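Local coordinates for protein glycoside Hydrolase (Bacteroides uniformis, PDB 5TA0) that probably hydrolyses agarose-type galactan chains as a glycoside hydrolase and binds neoagarooctaose in its glycan pocket, at residues Pro250-Glu253 and Arg259-Ala262; Arg263-Ile268 and Glu308-Ile313. All coordinates share one frame; numbering follows the deposited sequence.

How the contacts relate
The centres of both contacts lie about 18 Å from the centre of the chain and on the same side of it, in the helices and loops of a β/α barrel that carries the bound glycan, and are about 11 Å apart. They run in series: helix 258-262 of contact 1 leads into helix 264-271 of contact 2, and the junction is joined by W260 O to K265 N at 3.0 Å, a probable hydrogen bond. Side chains link them too. W260 CZ2 packs at 3.5 Å on Y310 CB, and F252 CE1 lies 3.5 Å from W264 CD1. The nearest side-chain atom of R259 in contact 1 is about 3 Å from a bound calcium ion, that of K265 in contact 2 about 10 Å.

Contact 1 of 2, residues Pro250-Glu253 and Arg259-Ala262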
# COMPACT_ATOMS: atom_id res chain seq x y z
N PRO A 250 4.53 -9.55 5.39
CA PRO A 250 5.97 -9.23 5.36
C PRO A 250 6.42 -8.87 6.76
O PRO A 250 6.19 -7.74 7.21
CB PRO A 250 6.07 -8.04 4.36
CG PRO A 250 4.75 -7.41 4.44
CD PRO A 250 3.73 -8.48 4.75
N ASP A 251 6.99 -9.85 7.46
CA ASP A 251 7.26 -9.80 8.89
C ASP A 251 8.75 -10.04 9.14
O ASP A 251 9.18 -11.11 9.60
CB ASP A 251 6.41 -10.85 9.62
CG ASP A 251 4.91 -10.57 9.55
OD1 ASP A 251 4.51 -9.47 9.16
OD2 ASP A 251 4.11 -11.47 9.93
N PHE A 252 9.56 -9.04 8.85
CA PHE A 252 10.98 -9.26 8.61
C PHE A 252 11.79 -9.62 9.85
O PHE A 252 12.80 -10.35 9.76
CB PHE A 252 11.58 -8.02 7.96
CG PHE A 252 11.03 -7.71 6.58
CD1 PHE A 252 10.30 -8.62 5.83
CD2 PHE A 252 11.29 -6.45 6.05
CE1 PHE A 252 9.87 -8.30 4.57
CE2 PHE A 252 10.85 -6.14 4.78
CZ PHE A 252 10.13 -7.05 4.04
N GLU A 253 11.34 -9.14 11.00
CA GLU A 253 12.10 -9.28 12.25
C GLU A 253 11.96 -10.67 12.83
O GLU A 253 12.72 -11.04 13.74
CB GLU A 253 11.68 -8.22 13.27
CG GLU A 253 10.44 -8.51 14.09
CD GLU A 253 9.13 -8.37 13.35
OE1 GLU A 253 9.09 -8.08 12.13
OE2 GLU A 253 8.07 -8.51 14.00
N ARG A 259 13.64 -14.51 9.22
CA ARG A 259 12.54 -14.45 8.22
C ARG A 259 12.89 -13.54 7.05
O ARG A 259 12.68 -13.92 5.89
CB ARG A 259 11.22 -14.07 8.84
CG ARG A 259 10.05 -14.13 7.87
CD ARG A 259 8.74 -14.26 8.57
NE ARG A 259 7.57 -14.04 7.70
CZ ARG A 259 6.42 -14.70 7.77
NH1 ARG A 259 5.39 -14.35 7.00
NH2 ARG A 259 6.27 -15.74 8.58
N TRP A 260 13.44 -12.37 7.36
CA TRP A 260 14.02 -11.51 6.33
C TRP A 260 15.05 -12.27 5.49
O TRP A 260 15.01 -12.28 4.25
CB TRP A 260 14.67 -10.28 6.95
CG TRP A 260 15.57 -9.59 5.97
CD1 TRP A 260 16.93 -9.71 5.91
CD2 TRP A 260 15.19 -8.75 4.86
NE1 TRP A 260 17.43 -8.99 4.84
CE2 TRP A 260 16.37 -8.41 4.18
CE3 TRP A 260 13.96 -8.27 4.37
CZ2 TRP A 260 16.38 -7.59 3.05
CZ3 TRP A 260 13.97 -7.44 3.26
CH2 TRP A 260 15.17 -7.11 2.62
N ASN A 261 16.00 -12.92 6.17
CA ASN A 261 17.10 -13.57 5.48
C ASN A 261 16.67 -14.72 4.58
O ASN A 261 17.29 -14.92 3.54
CB ASN A 261 18.15 -14.07 6.48
CG ASN A 261 18.99 -12.96 7.04
OD1 ASN A 261 19.27 -11.96 6.39
ND2 ASN A 261 19.43 -13.16 8.27
N ALA A 262 15.61 -15.43 4.97
CA ALA A 262 15.12 -16.58 4.20
C ALA A 262 14.17 -16.22 3.06
O ALA A 262 13.98 -17.02 2.15
CB ALA A 262 14.42 -17.55 5.13
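F252 and W260 form an edge-to-face (T-shaped) aromatic pair, joining the loop that follows barrel strand 242-247 to helix 258-262. The ring of F252 and the six-membered ring of W260 have centroids 4.9 Å apart and planes at 65°. The tryptophan edge is directed at the phenylalanine face, with W260 CE3 above the ring centre and 3.6 Å from F252 CD2. Beside the rings runs a bent backbone bond: W260 N donates to F252 O at 3.2 Å with an N-H...O angle of 143°. Replacing F252 with an alanine would probably open a gap at the W260 edge, leaving the indole held mainly by its NE1 bond to Y535 OH and the remaining packing. The R259 side is looser and only partly buried. Its chain, extended from CG to NE, passes D251 O with CD at 3.3 Å, and one guanidinium face lies over D251. D251 OD2 is 4.3 Å from R259 NH1 and well out of that plane, so the charged ends attract without an N-H aimed at the oxygen. Their main partners are others: D251 OD1 forms a salt bridge with R295, and R259 NH1 bonds to F249 O. R259 NE, by contrast, is buried with no hydrogen-bond partner in the model.

Contact 2 of 2, residues Arg263-Ile268 and Glu308-Ile313; sequences RWKQFI and EQYSMI
K265 and Y310 are brought together by similar first torsions: each CG is anti to its own backbone nitrogen, with chi1 at -175° and -171°. The lysine chain then bends at chi2 and chi4 as it crosses the tyrosine, placing K265 CG 3.8 Å from Y310 CE1. At its end K265 NZ donates to Y310 OH at 3.1 Å. This bond belongs to one of two deposited lysine conformers and is less certain for that reason. In this conformer D269 joins both groups, its OD2 in a salt bridge with K265 NZ and its OD1 hydrogen-bonded to Y310 OH. The other half is apolar. I268 lies alongside Y310, the two side chains pointing opposite ways, with I268 CG2 at 3.8 Å from Y310 CD1. The other branch ends with I268 CD1 3.8 Å from S311 OG, a hydroxyl already bonded to I307 O within its own helix. The axes of the helical segments 264-268 and 308-313 come no nearer than 10.5 Å and cross at -36°; Y310 from one and I268 and K265 from the other reach across this separation. F278 of barrel strand 277-285 touches both I268 and S311, while Q309 and I313 pack helix 298-315 against Y535 of strand 523-538.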
# COMPACT_ATOMS: atom_id res chain seq x y z
N ARG A 263 13.55 -15.04 3.14
CA ARG A 263 12.42 -14.69 2.27
C ARG A 263 12.77 -13.47 1.40
O ARG A 263 13.39 -13.65 0.35
CB ARG A 263 11.14 -14.57 3.08
CG ARG A 263 10.78 -15.86 3.77
CD ARG A 263 9.45 -15.73 4.44
NE ARG A 263 9.15 -16.90 5.26
CZ ARG A 263 7.93 -17.32 5.57
NH1 ARG A 263 6.85 -16.75 5.07
NH2 ARG A 263 7.79 -18.39 6.35
N TRP A 264 12.43 -12.26 1.82
CA TRP A 264 12.70 -11.07 0.98
C TRP A 264 14.16 -10.91 0.56
O TRP A 264 14.42 -10.54 -0.60
CB TRP A 264 12.10 -9.77 1.57
CG TRP A 264 10.74 -9.52 0.98
CD1 TRP A 264 9.54 -9.93 1.49
CD2 TRP A 264 10.47 -8.94 -0.28
NE1 TRP A 264 8.51 -9.57 0.63
CE2 TRP A 264 9.07 -8.98 -0.47
CE3 TRP A 264 11.27 -8.34 -1.26
CZ2 TRP A 264 8.47 -8.53 -1.64
CZ3 TRP A 264 10.66 -7.87 -2.41
CH2 TRP A 264 9.27 -7.95 -2.58
N LYS A 265 15.11 -11.20 1.44
CA LYS A 265 16.51 -11.14 1.04
C LYS A 265 16.78 -12.07 -0.16
O LYS A 265 17.40 -11.67 -1.14
CB LYS A 265 17.44 -11.47 2.22
CG LYS A 265 18.94 -11.32 1.93
CD LYS A 265 19.55 -12.69 1.63
CE LYS A 265 21.07 -12.83 1.78
NZ LYS A 265 21.90 -12.17 0.76
N GLN A 266 16.32 -13.32 -0.05
CA GLN A 266 16.50 -14.29 -1.11
C GLN A 266 15.73 -13.95 -2.37
O GLN A 266 16.23 -14.19 -3.47
CB GLN A 266 16.10 -15.70 -0.64
CG GLN A 266 16.86 -16.24 0.56
CD GLN A 266 18.36 -16.23 0.38
OE1 GLN A 266 18.88 -16.51 -0.70
NE2 GLN A 266 19.06 -15.87 1.44
N PHE A 267 14.51 -13.40 -2.23
CA PHE A 267 13.76 -13.02 -3.41
C PHE A 267 14.48 -11.92 -4.20
O PHE A 267 14.62 -12.00 -5.42
CB PHE A 267 12.36 -12.57 -3.04
CG PHE A 267 11.53 -12.14 -4.22
CD1 PHE A 267 11.14 -13.03 -5.20
CD2 PHE A 267 11.10 -10.83 -4.34
CE1 PHE A 267 10.34 -12.64 -6.26
CE2 PHE A 267 10.33 -10.43 -5.41
CZ PHE A 267 9.95 -11.32 -6.37
N ILE A 268 15.01 -10.92 -3.49
CA ILE A 268 15.78 -9.88 -4.15
C ILE A 268 17.01 -10.49 -4.81
O ILE A 268 17.31 -10.15 -5.96
CB ILE A 268 16.11 -8.74 -3.15
CG1 ILE A 268 14.81 -7.99 -2.78
CG2 ILE A 268 17.19 -7.81 -3.68
CD1 ILE A 268 14.93 -7.05 -1.60
N GLU A 308 13.75 -1.23 0.40
CA GLU A 308 14.49 -0.23 -0.39
C GLU A 308 15.99 -0.30 -0.16
O GLU A 308 16.76 -0.28 -1.12
CB GLU A 308 14.01 1.17 -0.05
CG GLU A 308 12.59 1.47 -0.51
CD GLU A 308 12.05 2.79 0.01
OE1 GLU A 308 10.83 3.04 -0.22
OE2 GLU A 308 12.78 3.56 0.69
N GLN A 309 16.40 -0.38 1.11
CA GLN A 309 17.83 -0.38 1.42
C GLN A 309 18.54 -1.60 0.87
O GLN A 309 19.65 -1.48 0.31
CB GLN A 309 18.05 -0.28 2.93
CG GLN A 309 19.51 -0.43 3.39
CD GLN A 309 20.37 0.76 3.02
OE1 GLN A 309 20.35 1.80 3.67
NE2 GLN A 309 21.14 0.60 1.97
N TYR A 310 17.94 -2.79 1.02
CA TYR A 310 18.59 -3.99 0.49
C TYR A 310 18.56 -4.02 -1.04
O TYR A 310 19.53 -4.46 -1.68
CB TYR A 310 18.10 -5.29 1.12
CG TYR A 310 18.96 -6.44 0.70
CD1 TYR A 310 18.48 -7.43 -0.15
CD2 TYR A 310 20.30 -6.49 1.04
CE1 TYR A 310 19.29 -8.46 -0.60
CE2 TYR A 310 21.11 -7.51 0.63
CZ TYR A 310 20.62 -8.49 -0.20
OH TYR A 310 21.43 -9.50 -0.64
N SER A 311 17.48 -3.51 -1.65
CA SER A 311 17.47 -3.34 -3.09
C SER A 311 18.63 -2.46 -3.56
O SER A 311 19.30 -2.77 -4.53
CB SER A 311 16.13 -2.79 -3.56
OG SER A 311 15.06 -3.67 -3.23
N MET A 312 18.86 -1.36 -2.84
CA MET A 312 20.03 -0.53 -3.19
C MET A 312 21.33 -1.30 -3.09
O MET A 312 22.14 -1.27 -3.99
CB MET A 312 20.07 0.72 -2.30
CG MET A 312 19.05 1.76 -2.71
SD MET A 312 19.35 2.57 -4.30
CE MET A 312 20.86 3.46 -3.91
N ILE A 313 21.53 -2.02 -1.99
CA ILE A 313 22.80 -2.75 -1.80
C ILE A 313 23.01 -3.81 -2.89
O ILE A 313 24.06 -3.88 -3.51
CB ILE A 313 22.85 -3.38 -0.40
CG1 ILE A 313 23.02 -2.30 0.68
CG2 ILE A 313 23.96 -4.45 -0.28
CD1 ILE A 313 22.67 -2.73 2.07